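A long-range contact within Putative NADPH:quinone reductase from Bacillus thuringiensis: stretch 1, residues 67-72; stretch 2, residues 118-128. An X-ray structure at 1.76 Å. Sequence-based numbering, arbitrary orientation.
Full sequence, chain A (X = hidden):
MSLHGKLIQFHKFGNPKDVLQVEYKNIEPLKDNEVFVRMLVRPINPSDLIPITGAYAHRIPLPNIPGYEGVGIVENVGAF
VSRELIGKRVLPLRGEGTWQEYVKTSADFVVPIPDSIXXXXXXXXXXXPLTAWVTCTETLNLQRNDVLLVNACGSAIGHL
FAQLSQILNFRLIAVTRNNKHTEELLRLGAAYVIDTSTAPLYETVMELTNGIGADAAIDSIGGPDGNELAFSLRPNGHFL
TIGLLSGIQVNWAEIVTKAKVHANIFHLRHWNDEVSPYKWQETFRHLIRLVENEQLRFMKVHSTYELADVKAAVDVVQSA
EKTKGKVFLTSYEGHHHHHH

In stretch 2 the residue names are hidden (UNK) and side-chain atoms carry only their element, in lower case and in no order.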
# COMPACT_ATOMS: atom_id res chain seq x y z
N GLY A 67 9.45 -5.90 -4.97
CA GLY A 67 8.03 -6.17 -5.21
C GLY A 67 7.32 -6.90 -4.07
O GLY A 67 7.69 -8.01 -3.66
N TYR A 68 6.30 -6.25 -3.55
CA TYR A 68 5.53 -6.83 -2.44
C TYR A 68 4.24 -7.43 -2.86
O TYR A 68 3.60 -8.16 -2.06
CB TYR A 68 5.26 -5.81 -1.31
CG TYR A 68 6.50 -5.51 -0.53
CD1 TYR A 68 6.97 -6.40 0.42
CD2 TYR A 68 7.25 -4.38 -0.82
CE1 TYR A 68 8.13 -6.14 1.16
CE2 TYR A 68 8.42 -4.09 -0.07
CZ TYR A 68 8.85 -4.98 0.89
OH TYR A 68 10.00 -4.75 1.61
N GLU A 69 3.77 -7.11 -4.06
CA GLU A 69 2.46 -7.66 -4.43
C GLU A 69 2.30 -8.00 -5.92
O GLU A 69 3.19 -7.75 -6.74
CB GLU A 69 1.31 -6.80 -3.89
CG GLU A 69 1.11 -5.50 -4.58
CD GLU A 69 -0.12 -4.73 -4.07
OE1 GLU A 69 0.05 -3.54 -3.86
OE2 GLU A 69 -1.24 -5.29 -3.93
N GLY A 70 1.16 -8.57 -6.25
CA GLY A 70 0.84 -8.99 -7.62
C GLY A 70 0.05 -10.29 -7.62
O GLY A 70 -0.16 -10.91 -6.56
N VAL A 71 -0.36 -10.72 -8.81
CA VAL A 71 -1.23 -11.88 -8.95
C VAL A 71 -0.57 -12.84 -9.94
O VAL A 71 0.13 -12.41 -10.86
CB VAL A 71 -2.60 -11.43 -9.46
CG1 VAL A 71 -2.48 -10.81 -10.86
CG2 VAL A 71 -3.61 -12.59 -9.47
N GLY A 72 -0.80 -14.14 -9.76
CA GLY A 72 -0.28 -15.14 -10.71
C GLY A 72 -1.08 -16.43 -10.60
O GLY A 72 -2.10 -16.49 -9.89
N UNK A 118 -10.56 -8.94 -12.00
CA UNK A 118 -9.54 -8.95 -13.08
C UNK A 118 -8.12 -8.88 -12.48
O UNK A 118 -7.96 -8.52 -11.30
o UNK A 118 -8.22 -6.03 -13.47
c UNK A 118 -9.76 -7.79 -14.06
c UNK A 118 -9.41 -6.44 -13.44
o UNK A 118 -10.32 -5.77 -12.94
N UNK A 119 -7.12 -9.26 -13.27
CA UNK A 119 -5.71 -9.31 -12.80
C UNK A 119 -5.21 -7.95 -12.28
O UNK A 119 -4.44 -7.90 -11.32
o UNK A 119 -5.57 -11.95 -13.83
c UNK A 119 -5.00 -11.07 -14.51
c UNK A 119 -4.75 -9.69 -13.94
o UNK A 119 -4.63 -11.26 -15.67
N UNK A 120 -5.60 -6.85 -12.91
CA UNK A 120 -5.05 -5.56 -12.51
C UNK A 120 -5.63 -5.02 -11.21
O UNK A 120 -4.94 -4.43 -10.37
c UNK A 120 -5.16 -4.55 -13.66
c UNK A 120 -4.30 -4.92 -14.82
c UNK A 120 -2.17 -4.76 -16.02
c UNK A 120 -3.97 -6.18 -16.89
c UNK A 120 -4.77 -5.82 -15.79
c UNK A 120 -2.65 -5.64 -17.01
c UNK A 120 -3.00 -4.40 -14.93
N UNK A 121 -6.90 -5.34 -10.99
CA UNK A 121 -7.53 -5.07 -9.71
C UNK A 121 -6.89 -5.96 -8.65
O UNK A 121 -6.51 -5.49 -7.58
c UNK A 121 -9.74 -5.06 -8.47
c UNK A 121 -9.06 -5.29 -9.83
o UNK A 121 -9.56 -4.36 -10.79
N UNK A 122 -6.78 -7.28 -8.93
CA UNK A 122 -6.18 -8.19 -7.98
C UNK A 122 -4.75 -7.81 -7.60
O UNK A 122 -4.33 -7.91 -6.43
c UNK A 122 -6.19 -9.64 -8.56
N UNK A 123 -4.02 -7.32 -8.58
CA UNK A 123 -2.63 -6.96 -8.37
C UNK A 123 -2.45 -5.76 -7.40
O UNK A 123 -1.31 -5.39 -7.06
c UNK A 123 -1.97 -6.67 -9.74
N UNK A 124 -3.56 -5.11 -7.04
CA UNK A 124 -3.54 -3.93 -6.17
C UNK A 124 -4.21 -4.17 -4.83
O UNK A 124 -4.39 -3.22 -4.02
c UNK A 124 -4.22 -2.74 -6.87
n UNK A 124 -5.15 -1.45 -9.74
o UNK A 124 -4.32 -0.01 -8.24
c UNK A 124 -4.34 -1.12 -8.74
c UNK A 124 -3.52 -2.24 -8.13
N UNK A 125 -4.51 -5.45 -4.54
CA UNK A 125 -5.35 -5.80 -3.39
C UNK A 125 -4.67 -5.71 -2.01
O UNK A 125 -5.35 -5.60 -1.00
c UNK A 125 -8.99 -7.54 -4.49
c UNK A 125 -5.92 -7.22 -3.58
s UNK A 125 -8.68 -6.94 -2.87
c UNK A 125 -7.03 -7.69 -2.56
N UNK A 126 -3.34 -5.75 -1.98
CA UNK A 126 -2.60 -5.94 -0.73
C UNK A 126 -2.21 -4.64 -0.06
O UNK A 126 -2.81 -4.22 0.89
c UNK A 126 1.33 -7.71 2.24
c UNK A 126 -1.39 -6.82 -1.00
c UNK A 126 -0.89 -7.11 1.52
c UNK A 126 0.88 -7.42 -0.10
c UNK A 126 -0.45 -7.10 0.17
o UNK A 126 2.22 -8.01 3.25
c UNK A 126 0.01 -7.40 2.55
c UNK A 126 1.79 -7.72 0.91
N UNK A 127 -1.20 -3.95 -0.57
CA UNK A 127 -0.55 -2.96 0.25
C UNK A 127 -1.44 -1.77 0.67
O UNK A 127 -1.58 -1.51 1.86
c UNK A 127 1.80 -3.57 -0.54
c UNK A 127 0.76 -2.43 -0.45
c UNK A 127 1.37 -1.29 0.35
c UNK A 127 2.32 -4.04 0.81
N UNK A 128 -2.01 -1.07 -0.30
CA UNK A 128 -2.87 0.07 0.01
C UNK A 128 -4.22 -0.31 0.67
O UNK A 128 -4.57 0.35 1.69
c UNK A 128 -3.01 0.98 -1.21
c UNK A 128 -1.69 1.60 -1.59
o UNK A 128 -0.96 2.00 -0.70
n UNK A 128 -1.35 1.61 -2.88
O HOH W 1 -2.01 -2.10 -3.06
O HOH W 2 -1.68 -7.93 -5.00

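Position 118 carries two side-chain carbons, the second bearing two oxygens, and lies out of reach of stretch 1. One oxygen accepts from the N of 121 at 2.9 Å, closing off the first turn of a helix; this N-cap is Asp118, whose short carboxylate reaches forward to the free amides of that turn. Position 119 has the same composition, two carbons and two oxygens, and its CB lies 4.0 Å from Val71 CG1: it is Asp119, whose acid suits a partly exposed place where both oxygens are hydrogen-bonded elsewhere in the structure.

Position 120 shows one carbon leading to a six-carbon ring without a heteroatom, directed away from stretch 1: Phe120, whose bulky ring has room because it stays clear of the contact. At 121 a single carbon bears one oxygen and one carbon. This is Thr121, whose OG1 donates to Asp118 OD2 at 2.7 Å and so reinforces the cap.

Position 122 has one carbon, 4.0 Å from Val71 CG2, and is Ala122; the small methyl, carried on the helix, packs against Val71. Position 123 also has one carbon, 4.3 Å from Val71 CG1. It is Ala123, and its CA lies 4.1 Å from Gly70 CA, the closest CA pair of the two stretches; a methyl keeps the side chain small where the backbones come near.

Three carbons, the last with one oxygen and one nitrogen, mark 124 as an amide. Pointing away from stretch 1, Gln124 instead uses NE2 to donate to Phe120 O at 3.1 Å. Position 125 is an unbranched chain of two carbons, sulfur and carbon; flexible, apolar Met125 suits a buried site, and its end leads away from stretch 1.

At 126 one carbon bears a six-carbon ring with an oxygen. This is Tyr126; Glu69 CB and Tyr68 O lie at the ring's edge, the latter 3.4 Å from CD2, while OH is hydrogen-bonded elsewhere. Position 127 has four carbons, forked at the first, with one arm two carbons long: Ile127, whose longer arm brings CD1 to Tyr68 CB at 4.0 Å in an apolar contact. Position 128 has two carbons, the second with one oxygen and one nitrogen. Asn128, its polar amide suited to partial exposure, donates its N to water 1.

The contact centres on Glu69, whose carboxylate enters the bend of stretch 2 after the first helix. Tyr126 N donates to Glu69 OE2 at 2.9 Å, the only direct hydrogen bond between the stretches. Water 2 extends the link by donating to Glu69 OE2 (2.9 Å) and Ala122 O (3.0 Å) and accepting from Gly70 N (3.2 Å). Apolar packing by Val71 and Tyr68 flanks this polar centre along stretch 1.

Stretch 2 118-128: DDFTAAQMYIN
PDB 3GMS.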